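Local coordinates for protein transcriptional regulator, putative (PDB 3BJN) that probably represses allantoin and glyoxylate utilization operons as an IclR-type DNA-binding regulator, of which this chain is the C-terminal domain, at residues 36-41 with 86-91; 81-86 with 91-96; 19-24 with 158-163. All coordinates share one frame; numbering follows the deposited sequence.

Interaction 1: 36-41 with 86-91; sequences VGYRAL and LRYFGE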
ATOM      1  N   VAL A  36      11.315   2.964   1.734  1.00 12.37           N
ATOM      2  CA  VAL A  36      12.728   3.289   1.536  1.00 13.91           C
ATOM      3  C   VAL A  36      12.909   4.676   2.124  1.00 13.18           C
ATOM      4  O   VAL A  36      12.514   5.687   1.522  1.00 14.10           O
ATOM      5  CB  VAL A  36      13.119   3.299   0.032  1.00 14.11           C
ATOM      6  CG1 VAL A  36      14.613   3.585  -0.133  1.00 15.88           C
ATOM      7  CG2 VAL A  36      12.743   1.943  -0.626  1.00 16.44           C
ATOM      8  N   GLY A  37      13.475   4.703   3.319  1.00 12.89           N
ATOM      9  CA  GLY A  37      13.720   5.979   3.989  1.00 12.59           C
ATOM     10  C   GLY A  37      12.412   6.693   4.255  1.00 13.20           C
ATOM     11  O   GLY A  37      11.522   6.169   4.980  1.00 13.34           O
ATOM     12  N   TYR A  38      12.288   7.894   3.679  1.00 11.98           N
ATOM     13  CA  TYR A  38      11.095   8.700   3.890  1.00 12.29           C
ATOM     14  C   TYR A  38       9.997   8.421   2.853  1.00 12.96           C
ATOM     15  O   TYR A  38       8.975   9.141   2.836  1.00 13.57           O
ATOM     16  CB  TYR A  38      11.462  10.181   3.817  1.00 12.34           C
ATOM     17  CG  TYR A  38      12.318  10.688   4.934  1.00 10.70           C
ATOM     18  CD1 TYR A  38      12.070  10.339   6.269  1.00 10.34           C
ATOM     19  CD2 TYR A  38      13.361  11.587   4.682  1.00 11.12           C
ATOM     20  CE1 TYR A  38      12.840  10.857   7.309  1.00 11.69           C
ATOM     21  CE2 TYR A  38      14.129  12.105   5.690  1.00 10.38           C
ATOM     22  CZ  TYR A  38      13.877  11.759   7.021  1.00 10.66           C
ATOM     23  OH  TYR A  38      14.672  12.326   7.990  1.00 10.36           O
ATOM     24  N   ARG A  39      10.225   7.444   1.955  1.00 13.28           N
ATOM     25  CA  ARG A  39       9.354   7.294   0.759  1.00 13.68           C
ATOM     26  C   ARG A  39       8.885   5.874   0.548  1.00 15.06           C
ATOM     27  O   ARG A  39       9.449   4.944   1.107  1.00 15.06           O
ATOM     28  CB  ARG A  39      10.047   7.819  -0.519  1.00 14.34           C
ATOM     29  CG  ARG A  39      10.624   9.233  -0.311  1.00 14.98           C
ATOM     30  CD  ARG A  39      11.282   9.754  -1.555  1.00 16.14           C
ATOM     31  NE  ARG A  39      10.334  10.046  -2.618  1.00 16.21           N
ATOM     32  CZ  ARG A  39       9.668  11.196  -2.760  1.00 18.62           C
ATOM     33  NH1 ARG A  39       9.801  12.192  -1.872  1.00 17.31           N
ATOM     34  NH2 ARG A  39       8.824  11.336  -3.796  1.00 19.59           N
ATOM     35  N   ALA A  40       7.800   5.752  -0.214  1.00 15.36           N
ATOM     36  CA  ALA A  40       7.203   4.461  -0.580  1.00 16.92           C
ATOM     37  C   ALA A  40       7.575   4.250  -2.042  1.00 16.36           C
ATOM     38  O   ALA A  40       7.173   5.025  -2.908  1.00 16.94           O
ATOM     39  CB  ALA A  40       5.695   4.515  -0.406  1.00 18.78           C
ATOM     40  N   LEU A  41       8.361   3.216  -2.306  1.00 16.11           N
ATOM     41  CA  LEU A  41       8.784   2.925  -3.668  1.00 15.81           C
ATOM     42  C   LEU A  41       7.837   1.906  -4.328  1.00 16.27           C
ATOM     43  O   LEU A  41       7.552   0.861  -3.753  1.00 16.14           O
ATOM     44  CB  LEU A  41      10.212   2.370  -3.656  1.00 16.67           C
ATOM     45  CG  LEU A  41      10.717   1.868  -5.003  1.00 17.64           C
ATOM     46  CD1 LEU A  41      10.945   3.030  -5.980  1.00 19.97           C
ATOM     47  CD2 LEU A  41      12.005   1.080  -4.822  1.00 20.68           C
ATOM     48  N   LEU A  86       7.321  10.525  10.362  1.00 18.29           N
ATOM     49  CA  LEU A  86       6.218  11.484  10.521  1.00 18.50           C
ATOM     50  C   LEU A  86       6.794  12.847  10.952  1.00 18.65           C
ATOM     51  O   LEU A  86       6.323  13.892  10.482  1.00 18.90           O
ATOM     52  CB  LEU A  86       5.195  10.976  11.538  1.00 19.06           C
ATOM     53  CG  LEU A  86       4.267   9.875  10.994  1.00 21.34           C
ATOM     54  CD1 LEU A  86       3.225   9.565  12.045  1.00 25.12           C
ATOM     55  CD2 LEU A  86       3.605  10.287   9.705  1.00 25.37           C
ATOM     56  N   ARG A  87       7.793  12.831  11.845  1.00 18.11           N
ATOM     57  CA  ARG A  87       8.402  14.107  12.291  1.00 17.88           C
ATOM     58  C   ARG A  87       9.094  14.852  11.137  1.00 18.00           C
ATOM     59  O   ARG A  87       9.083  16.100  11.049  1.00 18.18           O
ATOM     60  CB  ARG A  87       9.345  13.916  13.484  1.00 18.23           C
ATOM     61  CG  ARG A  87       8.585  13.479  14.751  1.00 19.44           C
ATOM     62  CD  ARG A  87       9.296  13.763  16.050  1.00 21.89           C
ATOM     63  NE  ARG A  87       8.343  13.616  17.161  1.00 25.28           N
ATOM     64  CZ  ARG A  87       8.245  12.542  17.943  1.00 26.82           C
ATOM     65  NH1 ARG A  87       9.054  11.496  17.764  1.00 26.29           N
ATOM     66  NH2 ARG A  87       7.331  12.516  18.909  1.00 26.18           N
ATOM     67  N   TYR A  88       9.736  14.104  10.250  1.00 17.18           N
ATOM     68  CA  TYR A  88      10.322  14.745   9.078  1.00 16.73           C
ATOM     69  C   TYR A  88       9.268  15.491   8.267  1.00 16.69           C
ATOM     70  O   TYR A  88       9.498  16.591   7.807  1.00 17.45           O
ATOM     71  CB  TYR A  88      10.970  13.693   8.199  1.00 16.86           C
ATOM     72  CG  TYR A  88      11.432  14.226   6.875  1.00 15.11           C
ATOM     73  CD1 TYR A  88      12.468  15.165   6.809  1.00 14.97           C
ATOM     74  CD2 TYR A  88      10.852  13.797   5.681  1.00 16.22           C
ATOM     75  CE1 TYR A  88      12.939  15.652   5.568  1.00 14.92           C
ATOM     76  CE2 TYR A  88      11.296  14.279   4.435  1.00 15.51           C
ATOM     77  CZ  TYR A  88      12.351  15.209   4.398  1.00 14.70           C
ATOM     78  OH  TYR A  88      12.781  15.668   3.157  1.00 17.22           O
ATOM     79  N   PHE A  89       8.088  14.892   8.111  1.00 16.49           N
ATOM     80  CA  PHE A  89       7.032  15.528   7.340  1.00 17.02           C
ATOM     81  C   PHE A  89       6.199  16.515   8.162  1.00 17.61           C
ATOM     82  O   PHE A  89       5.156  16.984   7.691  1.00 19.58           O
ATOM     83  CB  PHE A  89       6.142  14.452   6.730  1.00 18.07           C
ATOM     84  CG  PHE A  89       6.801  13.705   5.610  1.00 15.99           C
ATOM     85  CD1 PHE A  89       7.268  14.386   4.468  1.00 18.81           C
ATOM     86  CD2 PHE A  89       6.987  12.315   5.694  1.00 17.68           C
ATOM     87  CE1 PHE A  89       7.914  13.699   3.422  1.00 19.48           C
ATOM     88  CE2 PHE A  89       7.601  11.615   4.623  1.00 15.84           C
ATOM     89  CZ  PHE A  89       8.078  12.306   3.506  1.00 17.67           C
ATOM     90  N   GLY A  90       6.620  16.800   9.392  1.00 17.13           N
ATOM     91  CA  GLY A  90       5.977  17.844  10.199  1.00 17.95           C
ATOM     92  C   GLY A  90       4.700  17.401  10.908  1.00 17.47           C
ATOM     93  O   GLY A  90       3.916  18.223  11.380  1.00 19.68           O
ATOM     94  N   GLU A  91       4.525  16.093  11.023  1.00 18.90           N
ATOM     95  CA  GLU A  91       3.410  15.511  11.747  1.00 20.31           C
ATOM     96  C   GLU A  91       3.852  15.163  13.152  1.00 21.18           C
ATOM     97  O   GLU A  91       5.033  14.886  13.392  1.00 20.94           O
ATOM     98  CB  GLU A  91       2.911  14.249  11.043  1.00 19.83           C
ATOM     99  CG  GLU A  91       2.346  14.486   9.643  1.00 21.37           C
ATOM    100  CD  GLU A  91       1.027  15.295   9.634  1.00 26.56           C
ATOM    101  OE1 GLU A  91       0.157  15.088  10.514  1.00 26.98           O
ATOM    102  OE2 GLU A  91       0.865  16.132   8.721  1.00 28.90           O
TER

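Interaction 2: 81-86 with 91-96; sequences RCEKIL and EDPTLD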
ATOM      1  N   ARG A  81      10.895   4.122  13.998  0.50 19.52           N
ATOM      2  CA  ARG A  81      11.074   4.390  12.579  0.50 19.24           C
ATOM      3  C   ARG A  81       9.915   5.267  12.100  0.50 19.40           C
ATOM      4  O   ARG A  81      10.116   6.323  11.487  0.50 19.43           O
ATOM      5  CB  ARG A  81      11.107   3.071  11.806  0.50 18.97           C
ATOM      6  CG  ARG A  81      11.493   3.195  10.342  0.50 19.44           C
ATOM      7  CD  ARG A  81      11.399   1.834   9.612  0.50 18.89           C
ATOM      8  NE  ARG A  81      11.700   1.973   8.185  0.50 19.66           N
ATOM      9  CZ  ARG A  81      11.773   0.982   7.292  0.50 17.54           C
ATOM     10  NH1 ARG A  81      11.573  -0.294   7.638  0.50 20.25           N
ATOM     11  NH2 ARG A  81      12.062   1.275   6.029  0.50 17.24           N
ATOM     12  N   CYS A  82       8.698   4.814  12.395  1.00 19.77           N
ATOM     13  CA  CYS A  82       7.484   5.538  12.047  1.00 19.42           C
ATOM     14  C   CYS A  82       7.536   6.994  12.578  1.00 19.47           C
ATOM     15  O   CYS A  82       7.218   7.934  11.851  1.00 18.67           O
ATOM     16  CB  CYS A  82       6.246   4.799  12.578  1.00 19.69           C
ATOM     17  SG  CYS A  82       4.735   5.776  12.480  1.00 21.47           S
ATOM     18  N   GLU A  83       7.979   7.166  13.823  1.00 20.02           N
ATOM     19  CA  GLU A  83       8.061   8.502  14.426  1.00 20.82           C
ATOM     20  C   GLU A  83       9.025   9.426  13.678  1.00 20.80           C
ATOM     21  O   GLU A  83       8.698  10.601  13.417  1.00 20.92           O
ATOM     22  CB  GLU A  83       8.416   8.406  15.923  1.00 21.28           C
ATOM     23  CG  GLU A  83       7.312   7.708  16.716  1.00 26.43           C
ATOM     24  CD  GLU A  83       7.783   7.239  18.091  1.00 30.48           C
ATOM     25  OE1 GLU A  83       8.953   7.493  18.469  1.00 37.25           O
ATOM     26  OE2 GLU A  83       6.969   6.617  18.795  1.00 35.16           O
ATOM     27  N   LYS A  84      10.187   8.897  13.293  1.00 19.55           N
ATOM     28  CA  LYS A  84      11.192   9.673  12.546  1.00 20.19           C
ATOM     29  C   LYS A  84      10.627  10.175  11.226  1.00 19.34           C
ATOM     30  O   LYS A  84      10.882  11.316  10.795  1.00 19.68           O
ATOM     31  CB  LYS A  84      12.436   8.816  12.252  1.00 19.86           C
ATOM     32  CG  LYS A  84      13.348   8.580  13.434  1.00 23.23           C
ATOM     33  CD  LYS A  84      14.539   7.769  12.971  1.00 25.85           C
ATOM     34  CE  LYS A  84      15.504   7.539  14.108  1.00 26.45           C
ATOM     35  NZ  LYS A  84      16.508   6.524  13.706  1.00 28.76           N
ATOM     36  N   ILE A  85       9.866   9.307  10.563  1.00 17.68           N
ATOM     37  CA  ILE A  85       9.320   9.646   9.273  1.00 18.26           C
ATOM     38  C   ILE A  85       8.250  10.726   9.434  1.00 17.88           C
ATOM     39  O   ILE A  85       8.277  11.734   8.757  1.00 17.92           O
ATOM     40  CB  ILE A  85       8.746   8.385   8.557  1.00 17.82           C
ATOM     41  CG1 ILE A  85       9.906   7.456   8.195  1.00 18.73           C
ATOM     42  CG2 ILE A  85       7.989   8.781   7.312  1.00 20.49           C
ATOM     43  CD1 ILE A  85       9.464   6.041   7.781  1.00 19.27           C
ATOM     44  N   LEU A  86       7.321  10.525  10.362  1.00 18.29           N
ATOM     45  CA  LEU A  86       6.218  11.484  10.521  1.00 18.50           C
ATOM     46  C   LEU A  86       6.794  12.847  10.952  1.00 18.65           C
ATOM     47  O   LEU A  86       6.323  13.892  10.482  1.00 18.90           O
ATOM     48  CB  LEU A  86       5.195  10.976  11.538  1.00 19.06           C
ATOM     49  CG  LEU A  86       4.267   9.875  10.994  1.00 21.34           C
ATOM     50  CD1 LEU A  86       3.225   9.565  12.045  1.00 25.12           C
ATOM     51  CD2 LEU A  86       3.605  10.287   9.705  1.00 25.37           C
ATOM     52  N   GLU A  91       4.525  16.093  11.023  1.00 18.90           N
ATOM     53  CA  GLU A  91       3.410  15.511  11.747  1.00 20.31           C
ATOM     54  C   GLU A  91       3.852  15.163  13.152  1.00 21.18           C
ATOM     55  O   GLU A  91       5.033  14.886  13.392  1.00 20.94           O
ATOM     56  CB  GLU A  91       2.911  14.249  11.043  1.00 19.83           C
ATOM     57  CG  GLU A  91       2.346  14.486   9.643  1.00 21.37           C
ATOM     58  CD  GLU A  91       1.027  15.295   9.634  1.00 26.56           C
ATOM     59  OE1 GLU A  91       0.157  15.088  10.514  1.00 26.98           O
ATOM     60  OE2 GLU A  91       0.865  16.132   8.721  1.00 28.90           O
ATOM     61  N   ASP A  92       2.896  15.217  14.079  1.00 22.30           N
ATOM     62  CA  ASP A  92       3.127  14.851  15.471  1.00 23.19           C
ATOM     63  C   ASP A  92       2.567  13.448  15.653  1.00 23.88           C
ATOM     64  O   ASP A  92       1.350  13.275  15.725  1.00 23.00           O
ATOM     65  CB  ASP A  92       2.450  15.857  16.413  1.00 23.65           C
ATOM     66  CG  ASP A  92       2.587  15.485  17.897  1.00 25.02           C
ATOM     67  OD1 ASP A  92       3.148  14.414  18.219  1.00 25.45           O
ATOM     68  OD2 ASP A  92       2.130  16.284  18.750  1.00 26.52           O
ATOM     69  N   PRO A  93       3.458  12.443  15.736  1.00 24.49           N
ATOM     70  CA  PRO A  93       2.994  11.046  15.768  1.00 25.54           C
ATOM     71  C   PRO A  93       2.187  10.688  17.028  1.00 26.33           C
ATOM     72  O   PRO A  93       1.459   9.693  17.026  1.00 26.47           O
ATOM     73  CB  PRO A  93       4.296  10.239  15.706  1.00 26.45           C
ATOM     74  CG  PRO A  93       5.349  11.157  16.241  1.00 25.60           C
ATOM     75  CD  PRO A  93       4.933  12.539  15.786  1.00 25.42           C
ATOM     76  N   THR A  94       2.335  11.490  18.079  1.00 26.88           N
ATOM     77  CA  THR A  94       1.679  11.215  19.364  1.00 27.44           C
ATOM     78  C   THR A  94       0.207  11.622  19.379  1.00 27.77           C
ATOM     79  O   THR A  94      -0.506  11.308  20.338  1.00 28.39           O
ATOM     80  CB  THR A  94       2.397  11.894  20.554  1.00 27.16           C
ATOM     81  OG1 THR A  94       2.172  13.305  20.505  1.00 28.28           O
ATOM     82  CG2 THR A  94       3.906  11.600  20.557  1.00 27.81           C
ATOM     83  N   LEU A  95      -0.261  12.301  18.330  1.00 27.92           N
ATOM     84  CA  LEU A  95      -1.662  12.735  18.295  1.00 28.36           C
ATOM     85  C   LEU A  95      -2.603  11.568  18.044  1.00 28.84           C
ATOM     86  O   LEU A  95      -2.249  10.597  17.358  1.00 28.02           O
ATOM     87  CB  LEU A  95      -1.893  13.822  17.244  1.00 28.49           C
ATOM     88  CG  LEU A  95      -1.150  15.145  17.396  1.00 28.19           C
ATOM     89  CD1 LEU A  95      -1.447  16.011  16.195  1.00 28.56           C
ATOM     90  CD2 LEU A  95      -1.538  15.876  18.694  1.00 28.50           C
ATOM     91  N   ASP A  96      -3.812  11.681  18.593  1.00 29.87           N
ATOM     92  CA  ASP A  96      -4.835  10.663  18.421  1.00 30.82           C
ATOM     93  C   ASP A  96      -5.174  10.384  16.970  1.00 31.16           C
ATOM     94  O   ASP A  96      -5.452   9.239  16.623  1.00 32.05           O
ATOM     95  CB  ASP A  96      -6.107  11.038  19.184  1.00 31.64           C
ATOM     96  CG  ASP A  96      -5.990  10.796  20.679  1.00 33.51           C
ATOM     97  OD1 ASP A  96      -4.882  10.956  21.242  1.00 37.06           O
ATOM     98  OD2 ASP A  96      -7.025  10.462  21.303  1.00 37.43           O
TER

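Interaction 3: 19-24 with 158-163; sequences LSRLQK and VLQAAR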
ATOM      1  N   LEU A  19       0.453 -10.242  -8.022  1.00 13.98           N
ATOM      2  CA  LEU A  19      -0.188  -9.032  -8.583  1.00 13.10           C
ATOM      3  C   LEU A  19      -0.996  -9.346  -9.830  1.00 12.97           C
ATOM      4  O   LEU A  19      -2.063  -8.763 -10.080  1.00 12.89           O
ATOM      5  CB  LEU A  19       0.855  -7.972  -8.922  1.00 13.43           C
ATOM      6  CG  LEU A  19       1.577  -7.383  -7.713  1.00 11.42           C
ATOM      7  CD1 LEU A  19       2.662  -6.461  -8.272  1.00 13.94           C
ATOM      8  CD2 LEU A  19       0.616  -6.622  -6.785  1.00 14.71           C
ATOM      9  N   SER A  20      -0.483 -10.271 -10.641  1.00 13.21           N
ATOM     10  CA  SER A  20      -1.236 -10.710 -11.826  1.00 14.33           C
ATOM     11  C   SER A  20      -2.608 -11.267 -11.427  1.00 13.51           C
ATOM     12  O   SER A  20      -3.659 -10.869 -11.957  1.00 14.20           O
ATOM     13  CB  SER A  20      -0.434 -11.768 -12.550  1.00 14.30           C
ATOM     14  OG  SER A  20      -1.173 -12.328 -13.628  1.00 18.10           O
ATOM     15  N   ARG A  21      -2.609 -12.194 -10.467  1.00 13.62           N
ATOM     16  CA  ARG A  21      -3.879 -12.767  -9.997  1.00 13.16           C
ATOM     17  C   ARG A  21      -4.801 -11.693  -9.410  1.00 13.52           C
ATOM     18  O   ARG A  21      -6.006 -11.690  -9.664  1.00 13.53           O
ATOM     19  CB  ARG A  21      -3.614 -13.855  -8.946  1.00 13.92           C
ATOM     20  CG  ARG A  21      -4.919 -14.466  -8.452  1.00 15.98           C
ATOM     21  CD  ARG A  21      -4.653 -15.688  -7.580  1.00 19.11           C
ATOM     22  NE  ARG A  21      -4.047 -15.257  -6.324  1.00 25.37           N
ATOM     23  CZ  ARG A  21      -4.114 -15.924  -5.170  1.00 26.62           C
ATOM     24  NH1 ARG A  21      -4.785 -17.073  -5.096  1.00 28.31           N
ATOM     25  NH2 ARG A  21      -3.502 -15.441  -4.091  1.00 28.22           N
ATOM     26  N   LEU A  22      -4.222 -10.803  -8.604  1.00 13.11           N
ATOM     27  CA  LEU A  22      -5.004  -9.785  -7.910  1.00 12.57           C
ATOM     28  C   LEU A  22      -5.738  -8.911  -8.924  1.00 12.65           C
ATOM     29  O   LEU A  22      -6.933  -8.623  -8.753  1.00 12.97           O
ATOM     30  CB  LEU A  22      -4.065  -8.941  -7.067  1.00 13.03           C
ATOM     31  CG  LEU A  22      -4.732  -7.798  -6.329  1.00 11.08           C
ATOM     32  CD1 LEU A  22      -5.962  -8.211  -5.475  1.00 14.28           C
ATOM     33  CD2 LEU A  22      -3.623  -7.222  -5.430  1.00 14.86           C
ATOM     34  N   GLN A  23      -5.044  -8.496  -9.994  1.00 12.65           N
ATOM     35  CA  GLN A  23      -5.747  -7.713 -11.029  1.00 13.53           C
ATOM     36  C   GLN A  23      -6.827  -8.512 -11.744  1.00 13.42           C
ATOM     37  O   GLN A  23      -7.887  -7.979 -12.066  1.00 14.00           O
ATOM     38  CB  GLN A  23      -4.769  -7.153 -12.056  1.00 14.17           C
ATOM     39  CG  GLN A  23      -5.455  -6.472 -13.249  1.00 13.32           C
ATOM     40  CD  GLN A  23      -4.418  -5.784 -14.138  1.00 14.27           C
ATOM     41  OE1 GLN A  23      -3.483  -6.425 -14.626  1.00 15.74           O
ATOM     42  NE2 GLN A  23      -4.598  -4.508 -14.379  1.00 15.43           N
ATOM     43  N   LYS A  24      -6.572  -9.799 -11.988  1.00 13.16           N
ATOM     44  CA  LYS A  24      -7.592 -10.649 -12.645  1.00 12.65           C
ATOM     45  C   LYS A  24      -8.814 -10.952 -11.739  1.00 12.92           C
ATOM     46  O   LYS A  24      -9.870 -11.317 -12.273  1.00 14.00           O
ATOM     47  CB  LYS A  24      -6.928 -11.932 -13.125  1.00 12.83           C
ATOM     48  CG  LYS A  24      -5.982 -11.675 -14.284  1.00 14.95           C
ATOM     49  CD  LYS A  24      -5.411 -13.004 -14.695  1.00 19.67           C
ATOM     50  CE  LYS A  24      -4.129 -12.834 -15.445  1.00 24.52           C
ATOM     51  NZ  LYS A  24      -3.722 -14.200 -15.911  1.00 28.14           N
ATOM     52  N   VAL A 158      -6.965  -8.188  -1.571  1.00 16.11           N
ATOM     53  CA  VAL A 158      -5.699  -7.535  -1.188  1.00 17.37           C
ATOM     54  C   VAL A 158      -5.080  -8.247   0.019  1.00 17.33           C
ATOM     55  O   VAL A 158      -3.889  -8.558   0.031  1.00 17.78           O
ATOM     56  CB  VAL A 158      -5.948  -6.023  -0.935  1.00 16.35           C
ATOM     57  CG1 VAL A 158      -4.793  -5.363  -0.138  1.00 17.78           C
ATOM     58  CG2 VAL A 158      -6.152  -5.311  -2.268  1.00 16.89           C
ATOM     59  N   LEU A 159      -5.905  -8.543   1.028  1.00 16.36           N
ATOM     60  CA  LEU A 159      -5.443  -9.345   2.153  1.00 17.39           C
ATOM     61  C   LEU A 159      -4.891 -10.702   1.673  1.00 17.14           C
ATOM     62  O   LEU A 159      -3.832 -11.148   2.103  1.00 17.59           O
ATOM     63  CB  LEU A 159      -6.589  -9.536   3.145  1.00 17.17           C
ATOM     64  CG  LEU A 159      -6.935  -8.314   4.002  1.00 18.67           C
ATOM     65  CD1 LEU A 159      -8.303  -8.453   4.648  1.00 17.77           C
ATOM     66  CD2 LEU A 159      -5.817  -8.078   5.074  1.00 17.20           C
ATOM     67  N   GLN A 160      -5.626 -11.342   0.770  1.00 16.58           N
ATOM     68  CA  GLN A 160      -5.266 -12.645   0.224  1.00 16.45           C
ATOM     69  C   GLN A 160      -3.910 -12.578  -0.491  1.00 17.15           C
ATOM     70  O   GLN A 160      -3.058 -13.449  -0.303  1.00 16.64           O
ATOM     71  CB  GLN A 160      -6.385 -13.055  -0.758  1.00 16.62           C
ATOM     72  CG  GLN A 160      -6.156 -14.366  -1.444  1.00 16.91           C
ATOM     73  CD  GLN A 160      -7.289 -14.705  -2.390  1.00 18.60           C
ATOM     74  OE1 GLN A 160      -8.022 -13.821  -2.856  1.00 18.13           O
ATOM     75  NE2 GLN A 160      -7.415 -15.982  -2.710  1.00 19.42           N
ATOM     76  N   ALA A 161      -3.725 -11.523  -1.287  1.00 17.32           N
ATOM     77  CA  ALA A 161      -2.469 -11.312  -2.007  1.00 17.39           C
ATOM     78  C   ALA A 161      -1.284 -11.146  -1.060  1.00 17.87           C
ATOM     79  O   ALA A 161      -0.264 -11.799  -1.219  1.00 17.61           O
ATOM     80  CB  ALA A 161      -2.594 -10.090  -2.942  1.00 18.29           C
ATOM     81  N   ALA A 162      -1.440 -10.265  -0.073  1.00 17.33           N
ATOM     82  CA  ALA A 162      -0.378  -9.984   0.896  1.00 18.19           C
ATOM     83  C   ALA A 162      -0.013 -11.231   1.716  1.00 18.58           C
ATOM     84  O   ALA A 162       1.169 -11.525   1.952  1.00 20.46           O
ATOM     85  CB  ALA A 162      -0.820  -8.860   1.791  1.00 18.14           C
ATOM     86  N   ARG A 163      -1.033 -11.980   2.141  1.00 18.84           N
ATOM     87  CA  ARG A 163      -0.793 -13.198   2.930  1.00 20.24           C
ATOM     88  C   ARG A 163      -0.029 -14.273   2.143  1.00 20.52           C
ATOM     89  O   ARG A 163       0.687 -15.100   2.719  1.00 20.96           O
ATOM     90  CB  ARG A 163      -2.116 -13.724   3.462  1.00 20.28           C
ATOM     91  CG  ARG A 163      -1.992 -14.903   4.394  1.00 23.84           C
ATOM     92  CD  ARG A 163      -3.179 -14.980   5.309  1.00 27.89           C
ATOM     93  NE  ARG A 163      -3.029 -16.049   6.293  1.00 30.24           N
ATOM     94  CZ  ARG A 163      -3.951 -16.344   7.204  1.00 32.38           C
ATOM     95  NH1 ARG A 163      -5.069 -15.631   7.266  1.00 32.73           N
ATOM     96  NH2 ARG A 163      -3.744 -17.320   8.067  1.00 34.24           N
TER
HETATM   97  O   HOH W   1      -5.980 -19.006  -2.892  1.00 23.95           O

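Interaction 1: 36-41 with 86-91
The rings of Tyr38 and Tyr88 form an offset stack, with centroids 3.7 Å apart and planes only 3° from parallel. Tyr38 CD2 comes to 3.4 Å from Tyr88 CE2, and the long axes of the two side chains cross at about a right angle. Tyr88 CB also lies over the Tyr38 face. That methylene makes a CH-pi contact, 3.9 Å from the ring centroid and 29° off its normal. In Tyr88 the ring stands anti to the backbone N (chi1 172°), and this directs it out from the helix end toward the hairpin.

Apolar and edge contacts involve Phe89. Its CZ packs 4.0 Å from Tyr38 CB, while Tyr38 O lies near the ring plane at the edge, 3.3 Å from Phe89 CE2. No hydrogen bond joins the segments, so aromatic packing carries this surface contact; Phe89 also rests on Pro63.

Val36 to Arg39 is a type II' turn with Gly37 at positive phi, closing a beta hairpin, and helix 79-88 ends in a Schellman motif with Gly90 as C-prime residue, Glu91 N bonding Leu86 O. The arrangement is thus a hairpin turn stacked on a helix C-terminus within the IclR C-terminal (effector) domain.

Interaction 2: 81-86 with 91-96
Leu86 and Pro93 lie alongside each other, pointing opposite ways, and the contact is made by Leu86 CD1, which reaches Pro93 CB at 3.9 Å. The leucine's CG is anti to its carbonyl carbon (chi1 -77°), and the extended second torsion carries CD1 outward to the pyrrolidine ring. Both residues are buried, and both side chains set out toward the other segment.

Glu83, one turn earlier on the helix, approaches the same proline differently. The Glu83 and Pro93 side chains cross at about a right angle, and the aliphatic part of the glutamate does the touching: Glu83 CG is 4.0 Å from Pro93 CG. Pro93 therefore meets two successive turns of the helix, through CB on Leu86 and through CG on Glu83. It follows closely on the Glu91 N to Leu86 O bond that ends the helix; Glu91 OE1 accepts a hydrogen bond from Trp98 NE1.

Asp92, just before the proline, reaches past it to Thr94. Its OD1 takes Thr94 OG1 at 2.7 Å and Thr94 N at 3.0 Å, both from one face of the carboxylate plane; the backbone bond makes an Asx turn, inside a type I turn from Asp92 to Leu95.

This connection links helix 79-88 to helix 96-108, with Leu95 at the N-cap position. Leu86 also packs on Trp98 and Phe102 of the latter helix and on Leu74 of helix 67-76.

Interaction 3: 19-24 with 158-163
Arg21 meets Gln160 where the two helices face solvent. Its CG is anti to the backbone N and the chain bends at chi3 (69°), which brings the guanidinium across the glutamine side chain at about a right angle. The guanidinium and amide planes are 50° apart, Gln160 CD lies over one guanidinium face, and Arg21 NH1 stands 3.7 Å from Gln160 NE2. These two nitrogens are both donors and do not bond each other; a water in the guanidinium plane accepts from Arg21 NH1 at 3.2 Å and only weakly from Gln160 NE2. The amide oxygen of Gln160 accepts from His157 ND1.

Leu22, next in sequence, is the buried part. Its two methyls divide the opposing helix between them: CD2 packs 3.9 Å from Ala161 CB, and CD1 lies 4.3 Å from Val158 CG2. The CA atoms of Leu22 and Ala161 are 6.6 Å apart. Leu22 and Ala161 also touch Ile138 of strand 133-143, so the pair closes against the sheet.

The segment axes approach to 10.0 Å at 168°, nearly antiparallel. Two such helices, 12-26 and 144-163, packed side by side on one antiparallel sheet, are consistent with the GAF-like architecture of IclR C-terminal domains.

How the interactions relate
Interactions 1 and 2 belong to one neighbourhood: their centres are about 9 Å apart, both use helix 79-88, and they share Leu86 and Glu91. Interaction 1 works from the helix end outward, as an exposed aromatic contact with a hairpin turn, whereas interaction 2 is partly buried, combining aliphatic packing on a proline with backbone bonding. They touch directly, through Gly37 O on Ile85 CD1 and Arg87 NH2 on Pro93 CG. Interaction 3 lies on the opposite side of the chain's centre, with its centre about 26 and about 30 Å from theirs. It joins helices distant in sequence, enclosing both other contacts along the chain, and sets buried aliphatic packing beside a polar pair that shares a water, weakly on one side.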